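PDB 5UB3: phosphate-binding protein, which probably serves as a periplasmic binding protein of the phosphonate/phosphate-binding family, acting as a sensor receptor paired with a diguanylate cyclase. Local coordinates for residues V4-I10 with R59-E65; R31-I37 with A223-L228. All blocks are in the same frame, centred on the assembly; numbering follows the deposited sequence.

Contact 1 (V4-I10 with R59-E65); sequences VLVLGRI and RVDWVSE
Leu7 and Trp62 meet where strands 4-8 and 62-65 run side by side in a parallel pair. CD1 of Leu7 sits over one face of the indole, 3.7 Å from the centroid of the six-membered ring, a CH-pi contact close to the ring normal. The parallel bridge between the two residues puts both side chains on one face of the sheet, and chi1 near 160° in each then brings CD1 over the indole. CD2 of Leu5 packs obliquely against CE3 of Trp62 at 3.9 Å. Gly8 N donates to Trp62 O at 2.7 Å, and Val6 O accepts from Asp61 N at 2.9 Å and weakly from Trp62 N. Asp61 OD2 uses its anti lone pair for Val6 N at 2.8 Å. At the far end, Glu65 OE2 takes the N-H of Ile10 on its syn lone pair at 2.7 Å. The Glu65 carboxylate stands in for a backbone acceptor beyond the end of strand 4-8.

The solvent side is looser. There a water joins Asp61 OD2 to the partly exposed Val4 through its O. Arg59 is exposed, and its backbone O touches Val6 CG1.

Strand 39-42 flanks strand 4-8 on its other edge. Helix 14-28 packs on Leu5 and Leu7, helix 48-56 on Val60 and Val63. From strand 209-217, Arg217 forms a salt bridge with Asp61 OD1, and Glu214 accepts a hydrogen bond from Trp62 NE1.

Contact 2 (R31-I37 with A223-L228); sequences RMREVGI and AVEQRL
Arg227 reaches from helix 222-235 to Arg31 and Glu34, in the turn that follows helix 14-28. The contact is a helix-to-loop packing at one end of a periplasmic binding protein fold. Its polar centre is the Arg227 guanidinium. NE and NH2 both donate to one acceptor, Arg31 O, each at 2.8 Å. This is a side-on grip. The carbonyl oxygen lies almost in the guanidinium plane. The NE bond runs nearly along the C=O direction, while the NH2 bond falls on a lone pair in the carbonyl plane. One backbone oxygen is thus satisfied twice by a single side chain.

Glu34 supplies the countercharge and probably balances that of the arginine. Its OE1 forms a salt bridge to Arg227 NE at 2.9 Å. This pairing is one of charge, since the N-H of NE is directed at Arg31 O. OE1 also lies 3.0 Å from Arg31 O, acceptor against acceptor. OE2 lies over one face of the guanidinium, 3.2 Å above the plane at its centre. The two flat groups are turned 55° against each other.

The loop also meets its own needs. Met32 O accepts from Val35 N and weakly from Ile37 N, and Gly36 N donates to Arg33 O. The side chain of Arg31 turns elsewhere, to Tyr27, through a hydrogen bond from NH1 to the carbonyl and a cation-pi contact.

Apolar groups fill the rest. Val35 CG1 rests against Arg227 CB at 3.8 Å and against Ala223 CB. Its CG2 meets Val224 CG2. The Met32 chain is bent at chi2 and chi3, and its terminal methyl CE lies 3.6 Å from Val224 CG1.

In the fold
The centres of the two contacts lie about 15 Å apart, on the same side of the chain's centre. Their segments alternate along the chain: 4-10, 31-37, 59-65, 223-228. Contact 1 is the deeper of the two, while contact 2 lies farther out, about 27 Å from the chain's centre. They touch directly. Leu228 CD2 packs on Trp62 CG at 3.9 Å, and Ile37 CG2 on Leu5 CB at 4.0 Å. Strand 4-8, helix 14-28 and strand 39-42 follow one another, and the loop of contact 2 joins the last two. The late helix 222-235 thus packs beside the early strands, so distant parts of the sequence pack together through these side chains.

Contact 1 (V4-I10 with R59-E65)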
ATOM      1  N   VAL A   4      -4.584 -14.251  22.132  1.00 25.35           N
ATOM      2  CA  VAL A   4      -3.551 -14.038  21.176  1.00 27.06           C
ATOM      3  C   VAL A   4      -3.821 -12.753  20.385  1.00 24.22           C
ATOM      4  O   VAL A   4      -4.977 -12.479  20.008  1.00 22.35           O
ATOM      5  CB  VAL A   4      -3.529 -15.190  20.152  1.00 26.57           C
ATOM      6  CG1 VAL A   4      -2.346 -15.022  19.246  1.00 29.08           C
ATOM      7  CG2 VAL A   4      -3.497 -16.550  20.856  1.00 31.40           C
ATOM      8  N   LEU A   5      -2.748 -11.997  20.130  1.00 21.84           N
ATOM      9  CA  LEU A   5      -2.780 -10.862  19.173  1.00 20.53           C
ATOM     10  C   LEU A   5      -2.088 -11.271  17.889  1.00 20.19           C
ATOM     11  O   LEU A   5      -0.931 -11.639  17.893  1.00 20.05           O
ATOM     12  CB  LEU A   5      -2.080  -9.628  19.749  1.00 19.80           C
ATOM     13  CG  LEU A   5      -2.061  -8.379  18.878  1.00 19.40           C
ATOM     14  CD1 LEU A   5      -3.484  -7.870  18.756  1.00 20.41           C
ATOM     15  CD2 LEU A   5      -1.175  -7.294  19.476  1.00 20.94           C
ATOM     16  N   VAL A   6      -2.812 -11.218  16.792  1.00 19.81           N
ATOM     17  CA  VAL A   6      -2.273 -11.612  15.504  1.00 20.51           C
ATOM     18  C   VAL A   6      -2.022 -10.384  14.611  1.00 17.66           C
ATOM     19  O   VAL A   6      -2.958  -9.661  14.279  1.00 15.39           O
ATOM     20  CB  VAL A   6      -3.237 -12.608  14.779  1.00 18.65           C
ATOM     21  CG1 VAL A   6      -2.500 -13.164  13.590  1.00 19.72           C
ATOM     22  CG2 VAL A   6      -3.628 -13.737  15.726  1.00 18.23           C
ATOM     23  N   LEU A   7      -0.772 -10.184  14.217  1.00 17.36           N
ATOM     24  CA  LEU A   7      -0.363  -9.029  13.416  1.00 17.17           C
ATOM     25  C   LEU A   7      -0.162  -9.563  12.030  1.00 18.47           C
ATOM     26  O   LEU A   7       0.415 -10.653  11.833  1.00 16.02           O
ATOM     27  CB  LEU A   7       0.931  -8.420  13.927  1.00 17.24           C
ATOM     28  CG  LEU A   7       1.790  -7.455  13.088  1.00 17.19           C
ATOM     29  CD1 LEU A   7       1.104  -6.179  12.675  1.00 18.26           C
ATOM     30  CD2 LEU A   7       3.045  -7.142  13.878  1.00 19.08           C
ATOM     31  N   GLY A   8      -0.597  -8.788  11.051  1.00 17.65           N
ATOM     32  CA  GLY A   8      -0.421  -9.239   9.689  1.00 19.30           C
ATOM     33  C   GLY A   8      -0.169  -8.096   8.730  1.00 20.04           C
ATOM     34  O   GLY A   8      -0.057  -6.972   9.116  1.00 19.61           O
ATOM     35  N   ARG A   9      -0.088  -8.457   7.459  1.00 20.69           N
ATOM     36  CA  ARG A   9      -0.160  -7.550   6.352  1.00 22.41           C
ATOM     37  C   ARG A   9      -0.389  -8.400   5.104  1.00 21.41           C
ATOM     38  O   ARG A   9      -0.165  -9.614   5.086  1.00 19.77           O
ATOM     39  CB  ARG A   9       1.138  -6.722   6.145  1.00 25.23           C
ATOM     40  CG  ARG A   9       2.370  -7.564   5.839  1.00 27.58           C
ATOM     41  CD  ARG A   9       3.489  -6.689   5.288  1.00 32.54           C
ATOM     42  NE  ARG A   9       3.224  -6.279   3.921  1.00 34.55           N
ATOM     43  CZ  ARG A   9       4.089  -5.634   3.141  1.00 41.56           C
ATOM     44  NH1 ARG A   9       5.296  -5.333   3.590  1.00 45.51           N
ATOM     45  NH2 ARG A   9       3.747  -5.269   1.913  1.00 36.20           N
ATOM     46  N   ILE A  10      -0.806  -7.721   4.057  1.00 19.98           N
ATOM     47  CA  ILE A  10      -0.848  -8.311   2.746  1.00 19.81           C
ATOM     48  C   ILE A  10       0.569  -8.386   2.268  1.00 20.07           C
ATOM     49  O   ILE A  10       1.278  -7.384   2.312  1.00 20.38           O
ATOM     50  CB  ILE A  10      -1.666  -7.421   1.797  1.00 20.11           C
ATOM     51  CG1 ILE A  10      -3.127  -7.241   2.336  1.00 19.49           C
ATOM     52  CG2 ILE A  10      -1.671  -8.019   0.399  1.00 20.82           C
ATOM     53  CD1 ILE A  10      -3.848  -6.101   1.660  1.00 20.85           C
ATOM     54  N   ARG A  59      -8.999 -14.124  12.397  1.00 17.84           N
ATOM     55  CA  ARG A  59      -7.700 -14.789  12.350  1.00 19.06           C
ATOM     56  C   ARG A  59      -6.556 -13.809  12.344  1.00 17.34           C
ATOM     57  O   ARG A  59      -5.436 -14.210  12.582  1.00 17.04           O
ATOM     58  CB  ARG A  59      -7.560 -15.679  11.102  1.00 19.50           C
ATOM     59  CG  ARG A  59      -8.727 -16.654  10.917  1.00 25.77           C
ATOM     60  CD  ARG A  59      -8.761 -17.732  11.962  1.00 28.54           C
ATOM     61  NE  ARG A  59      -9.796 -18.740  11.574  1.00 39.77           N
ATOM     62  CZ  ARG A  59     -11.078 -18.675  11.940  1.00 38.98           C
ATOM     63  NH1 ARG A  59     -11.503 -17.685  12.731  1.00 50.31           N
ATOM     64  NH2 ARG A  59     -11.943 -19.582  11.536  1.00 36.19           N
ATOM     65  N   VAL A  60      -6.824 -12.572  11.964  1.00 17.39           N
ATOM     66  CA  VAL A  60      -5.888 -11.513  12.074  1.00 16.63           C
ATOM     67  C   VAL A  60      -6.556 -10.398  12.809  1.00 18.93           C
ATOM     68  O   VAL A  60      -7.700 -10.020  12.543  1.00 21.13           O
ATOM     69  CB  VAL A  60      -5.451 -11.050  10.681  1.00 16.82           C
ATOM     70  CG1 VAL A  60      -4.668  -9.739  10.725  1.00 16.85           C
ATOM     71  CG2 VAL A  60      -4.616 -12.168  10.023  1.00 17.53           C
ATOM     72  N   ASP A  61      -5.784  -9.784  13.690  1.00 20.19           N
ATOM     73  CA  ASP A  61      -6.290  -8.689  14.496  1.00 17.83           C
ATOM     74  C   ASP A  61      -5.887  -7.316  14.046  1.00 16.32           C
ATOM     75  O   ASP A  61      -6.640  -6.388  14.234  1.00 16.39           O
ATOM     76  CB  ASP A  61      -5.850  -8.857  15.894  1.00 17.97           C
ATOM     77  CG  ASP A  61      -6.411 -10.127  16.526  1.00 18.80           C
ATOM     78  OD1 ASP A  61      -7.634 -10.284  16.559  1.00 20.74           O
ATOM     79  OD2 ASP A  61      -5.604 -10.948  16.980  1.00 20.76           O
ATOM     80  N   TRP A  62      -4.689  -7.182  13.506  1.00 17.44           N
ATOM     81  CA  TRP A  62      -4.053  -5.907  13.336  1.00 17.15           C
ATOM     82  C   TRP A  62      -3.163  -6.013  12.112  1.00 16.80           C
ATOM     83  O   TRP A  62      -2.425  -6.982  11.975  1.00 15.71           O
ATOM     84  CB  TRP A  62      -3.282  -5.576  14.612  1.00 18.53           C
ATOM     85  CG  TRP A  62      -2.192  -4.552  14.488  1.00 18.86           C
ATOM     86  CD1 TRP A  62      -2.168  -3.421  13.706  1.00 18.52           C
ATOM     87  CD2 TRP A  62      -0.967  -4.558  15.203  1.00 18.76           C
ATOM     88  NE1 TRP A  62      -0.976  -2.744  13.863  1.00 18.37           N
ATOM     89  CE2 TRP A  62      -0.231  -3.398  14.801  1.00 18.60           C
ATOM     90  CE3 TRP A  62      -0.414  -5.416  16.157  1.00 18.83           C
ATOM     91  CZ2 TRP A  62       1.064  -3.128  15.272  1.00 18.43           C
ATOM     92  CZ3 TRP A  62       0.875  -5.114  16.657  1.00 18.74           C
ATOM     93  CH2 TRP A  62       1.588  -3.992  16.202  1.00 19.48           C
ATOM     94  N   VAL A  63      -3.341  -5.088  11.185  1.00 15.67           N
ATOM     95  CA  VAL A  63      -2.478  -5.021  10.020  1.00 17.12           C
ATOM     96  C   VAL A  63      -1.943  -3.603   9.878  1.00 17.38           C
ATOM     97  O   VAL A  63      -2.624  -2.653  10.245  1.00 14.74           O
ATOM     98  CB  VAL A  63      -3.174  -5.446   8.735  1.00 16.92           C
ATOM     99  CG1 VAL A  63      -3.674  -6.889   8.793  1.00 16.93           C
ATOM    100  CG2 VAL A  63      -4.283  -4.459   8.391  1.00 17.23           C
ATOM    101  N   SER A  64      -0.752  -3.470   9.299  1.00 17.15           N
ATOM    102  CA  SER A  64      -0.203  -2.191   9.008  1.00 18.21           C
ATOM    103  C   SER A  64      -0.098  -2.188   7.515  1.00 18.47           C
ATOM    104  O   SER A  64       0.602  -3.006   7.005  1.00 17.71           O
ATOM    105  CB  SER A  64       1.178  -2.040   9.608  1.00 21.15           C
ATOM    106  OG  SER A  64       1.633  -0.705   9.415  1.00 21.11           O
ATOM    107  N   GLU A  65      -0.802  -1.291   6.838  1.00 18.17           N
ATOM    108  CA  GLU A  65      -0.965  -1.306   5.338  1.00 19.05           C
ATOM    109  C   GLU A  65      -0.896   0.076   4.780  1.00 17.95           C
ATOM    110  O   GLU A  65      -1.156   1.069   5.505  1.00 15.69           O
ATOM    111  CB  GLU A  65      -2.345  -1.802   4.956  1.00 21.18           C
ATOM    112  CG  GLU A  65      -2.578  -3.236   5.267  1.00 22.40           C
ATOM    113  CD  GLU A  65      -1.749  -4.191   4.456  1.00 23.21           C
ATOM    114  OE1 GLU A  65      -1.158  -3.802   3.466  1.00 22.93           O
ATOM    115  OE2 GLU A  65      -1.721  -5.368   4.867  1.00 28.23           O
TER
HETATM  116  O   HOH W   1      -6.653 -13.156  17.927  1.00 34.26           O

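Contact 2 (R31-I37 with A223-L228)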
ATOM      1  N   ARG A  31       3.231  -5.677  26.504  1.00 23.91           N
ATOM      2  CA  ARG A  31       2.587  -4.452  26.975  1.00 23.38           C
ATOM      3  C   ARG A  31       1.075  -4.449  26.899  1.00 24.24           C
ATOM      4  O   ARG A  31       0.448  -3.454  27.245  1.00 23.69           O
ATOM      5  CB  ARG A  31       3.183  -3.246  26.253  1.00 24.02           C
ATOM      6  CG  ARG A  31       4.613  -3.063  26.683  1.00 26.12           C
ATOM      7  CD  ARG A  31       5.434  -2.288  25.646  1.00 25.93           C
ATOM      8  NE  ARG A  31       6.804  -2.065  26.160  1.00 26.58           N
ATOM      9  CZ  ARG A  31       7.832  -2.917  26.071  1.00 27.26           C
ATOM     10  NH1 ARG A  31       7.723  -4.116  25.488  1.00 23.33           N
ATOM     11  NH2 ARG A  31       9.014  -2.553  26.582  1.00 27.90           N
ATOM     12  N   MET A  32       0.474  -5.579  26.525  1.00 23.93           N
ATOM     13  CA  MET A  32      -0.964  -5.689  26.418  1.00 24.10           C
ATOM     14  C   MET A  32      -1.501  -6.713  27.428  1.00 24.68           C
ATOM     15  O   MET A  32      -2.647  -7.130  27.308  1.00 21.97           O
ATOM     16  CB  MET A  32      -1.330  -6.227  25.033  1.00 25.05           C
ATOM     17  CG  MET A  32      -0.784  -5.495  23.807  1.00 26.64           C
ATOM     18  SD  MET A  32      -1.948  -4.293  23.214  1.00 31.68           S
ATOM     19  CE  MET A  32      -3.443  -5.151  22.758  1.00 27.71           C
ATOM     20  N   ARG A  33      -0.695  -7.147  28.392  1.00 27.52           N
ATOM     21  CA  ARG A  33      -1.153  -8.198  29.315  1.00 29.06           C
ATOM     22  C   ARG A  33      -2.371  -7.833  30.083  1.00 27.09           C
ATOM     23  O   ARG A  33      -3.231  -8.667  30.349  1.00 23.41           O
ATOM     24  CB  ARG A  33      -0.077  -8.593  30.317  1.00 33.24           C
ATOM     25  CG  ARG A  33      -0.392  -9.982  30.826  1.00 35.98           C
ATOM     26  CD  ARG A  33       0.483 -10.387  31.975  1.00 39.51           C
ATOM     27  NE  ARG A  33       0.022 -11.690  32.418  1.00 40.87           N
ATOM     28  CZ  ARG A  33       0.308 -12.834  31.802  1.00 43.81           C
ATOM     29  NH1 ARG A  33       1.076 -12.889  30.698  1.00 42.88           N
ATOM     30  NH2 ARG A  33      -0.185 -13.943  32.307  1.00 48.51           N
ATOM     31  N   GLU A  34      -2.462  -6.555  30.415  1.00 30.97           N
ATOM     32  CA  GLU A  34      -3.558  -6.059  31.214  1.00 33.06           C
ATOM     33  C   GLU A  34      -4.898  -6.046  30.434  1.00 30.96           C
ATOM     34  O   GLU A  34      -5.946  -5.871  31.046  1.00 26.23           O
ATOM     35  CB  GLU A  34      -3.162  -4.724  31.880  1.00 39.96           C
ATOM     36  CG  GLU A  34      -3.407  -3.451  31.067  1.00 48.58           C
ATOM     37  CD  GLU A  34      -2.204  -2.833  30.352  1.00 52.45           C
ATOM     38  OE1 GLU A  34      -1.627  -3.498  29.418  1.00 48.80           O
ATOM     39  OE2 GLU A  34      -1.916  -1.645  30.704  1.00 41.64           O
ATOM     40  N   VAL A  35      -4.887  -6.301  29.108  1.00 25.01           N
ATOM     41  CA  VAL A  35      -6.164  -6.485  28.384  1.00 25.98           C
ATOM     42  C   VAL A  35      -6.340  -7.911  27.906  1.00 26.00           C
ATOM     43  O   VAL A  35      -7.110  -8.175  26.991  1.00 25.70           O
ATOM     44  CB  VAL A  35      -6.349  -5.476  27.230  1.00 26.03           C
ATOM     45  CG1 VAL A  35      -6.514  -4.055  27.767  1.00 27.39           C
ATOM     46  CG2 VAL A  35      -5.188  -5.539  26.250  1.00 24.10           C
ATOM     47  N   GLY A  36      -5.664  -8.838  28.565  1.00 22.91           N
ATOM     48  CA  GLY A  36      -5.894 -10.228  28.332  1.00 24.15           C
ATOM     49  C   GLY A  36      -4.975 -10.819  27.267  1.00 23.72           C
ATOM     50  O   GLY A  36      -5.049 -12.000  27.020  1.00 22.65           O
ATOM     51  N   ILE A  37      -4.097 -10.029  26.638  1.00 24.97           N
ATOM     52  CA  ILE A  37      -3.182 -10.613  25.601  1.00 24.59           C
ATOM     53  C   ILE A  37      -2.021 -11.293  26.293  1.00 25.22           C
ATOM     54  O   ILE A  37      -1.384 -10.692  27.128  1.00 24.37           O
ATOM     55  CB  ILE A  37      -2.695  -9.567  24.612  1.00 22.67           C
ATOM     56  CG1 ILE A  37      -3.900  -8.988  23.844  1.00 24.13           C
ATOM     57  CG2 ILE A  37      -1.643 -10.104  23.680  1.00 23.56           C
ATOM     58  CD1 ILE A  37      -4.728  -9.965  23.025  1.00 23.45           C
ATOM     59  N   ALA A 223     -11.346  -2.945  24.552  1.00 25.18           N
ATOM     60  CA  ALA A 223     -10.199  -2.726  25.500  1.00 25.41           C
ATOM     61  C   ALA A 223      -8.835  -3.094  24.843  1.00 23.09           C
ATOM     62  O   ALA A 223      -7.798  -2.465  25.061  1.00 23.18           O
ATOM     63  CB  ALA A 223     -10.398  -3.498  26.779  1.00 24.21           C
ATOM     64  N   VAL A 224      -8.867  -4.094  23.994  1.00 21.69           N
ATOM     65  CA  VAL A 224      -7.661  -4.497  23.262  1.00 21.32           C
ATOM     66  C   VAL A 224      -7.339  -3.403  22.276  1.00 19.95           C
ATOM     67  O   VAL A 224      -6.213  -2.978  22.189  1.00 21.32           O
ATOM     68  CB  VAL A 224      -7.843  -5.873  22.597  1.00 20.58           C
ATOM     69  CG1 VAL A 224      -6.659  -6.257  21.728  1.00 20.58           C
ATOM     70  CG2 VAL A 224      -8.018  -6.936  23.676  1.00 23.74           C
ATOM     71  N   GLU A 225      -8.363  -2.950  21.564  1.00 21.12           N
ATOM     72  CA  GLU A 225      -8.198  -1.882  20.611  1.00 21.01           C
ATOM     73  C   GLU A 225      -7.587  -0.632  21.260  1.00 19.16           C
ATOM     74  O   GLU A 225      -6.635  -0.060  20.759  1.00 16.91           O
ATOM     75  CB  GLU A 225      -9.497  -1.567  19.888  1.00 20.05           C
ATOM     76  CG  GLU A 225      -9.309  -0.392  18.953  1.00 20.48           C
ATOM     77  CD  GLU A 225     -10.425  -0.170  17.983  1.00 20.93           C
ATOM     78  OE1 GLU A 225     -11.219  -1.045  17.700  1.00 23.92           O
ATOM     79  OE2 GLU A 225     -10.530   0.934  17.507  1.00 22.35           O
ATOM     80  N   GLN A 226      -8.158  -0.230  22.386  1.00 20.50           N
ATOM     81  CA  GLN A 226      -7.756   0.985  23.060  1.00 24.35           C
ATOM     82  C   GLN A 226      -6.318   0.917  23.550  1.00 22.77           C
ATOM     83  O   GLN A 226      -5.548   1.883  23.444  1.00 20.69           O
ATOM     84  CB  GLN A 226      -8.780   1.266  24.181  1.00 29.65           C
ATOM     85  CG  GLN A 226      -8.393   2.321  25.201  1.00 34.51           C
ATOM     86  CD  GLN A 226      -9.503   2.433  26.258  1.00 40.41           C
ATOM     87  OE1 GLN A 226      -9.643   1.561  27.140  1.00 48.10           O
ATOM     88  NE2 GLN A 226     -10.327   3.477  26.140  1.00 42.78           N
ATOM     89  N   ARG A 227      -5.947  -0.263  24.042  1.00 22.76           N
ATOM     90  CA  ARG A 227      -4.638  -0.448  24.632  1.00 21.12           C
ATOM     91  C   ARG A 227      -3.603  -0.574  23.521  1.00 19.86           C
ATOM     92  O   ARG A 227      -2.515  -0.046  23.640  1.00 17.99           O
ATOM     93  CB  ARG A 227      -4.647  -1.725  25.483  1.00 22.49           C
ATOM     94  CG  ARG A 227      -3.307  -2.094  26.076  1.00 22.91           C
ATOM     95  CD  ARG A 227      -2.839  -1.064  27.125  1.00 23.96           C
ATOM     96  NE  ARG A 227      -1.432  -1.324  27.460  1.00 24.13           N
ATOM     97  CZ  ARG A 227      -0.568  -0.429  27.964  1.00 26.95           C
ATOM     98  NH1 ARG A 227      -0.941   0.840  28.209  1.00 26.74           N
ATOM     99  NH2 ARG A 227       0.690  -0.805  28.211  1.00 25.48           N
ATOM    100  N   LEU A 228      -3.949  -1.290  22.453  1.00 17.96           N
ATOM    101  CA  LEU A 228      -3.058  -1.330  21.278  1.00 18.26           C
ATOM    102  C   LEU A 228      -2.666   0.076  20.803  1.00 17.93           C
ATOM    103  O   LEU A 228      -1.488   0.333  20.539  1.00 18.44           O
ATOM    104  CB  LEU A 228      -3.684  -2.062  20.099  1.00 16.81           C
ATOM    105  CG  LEU A 228      -2.791  -2.327  18.879  1.00 16.85           C
ATOM    106  CD1 LEU A 228      -1.460  -3.025  19.192  1.00 16.71           C
ATOM    107  CD2 LEU A 228      -3.590  -3.169  17.899  1.00 17.95           C
TER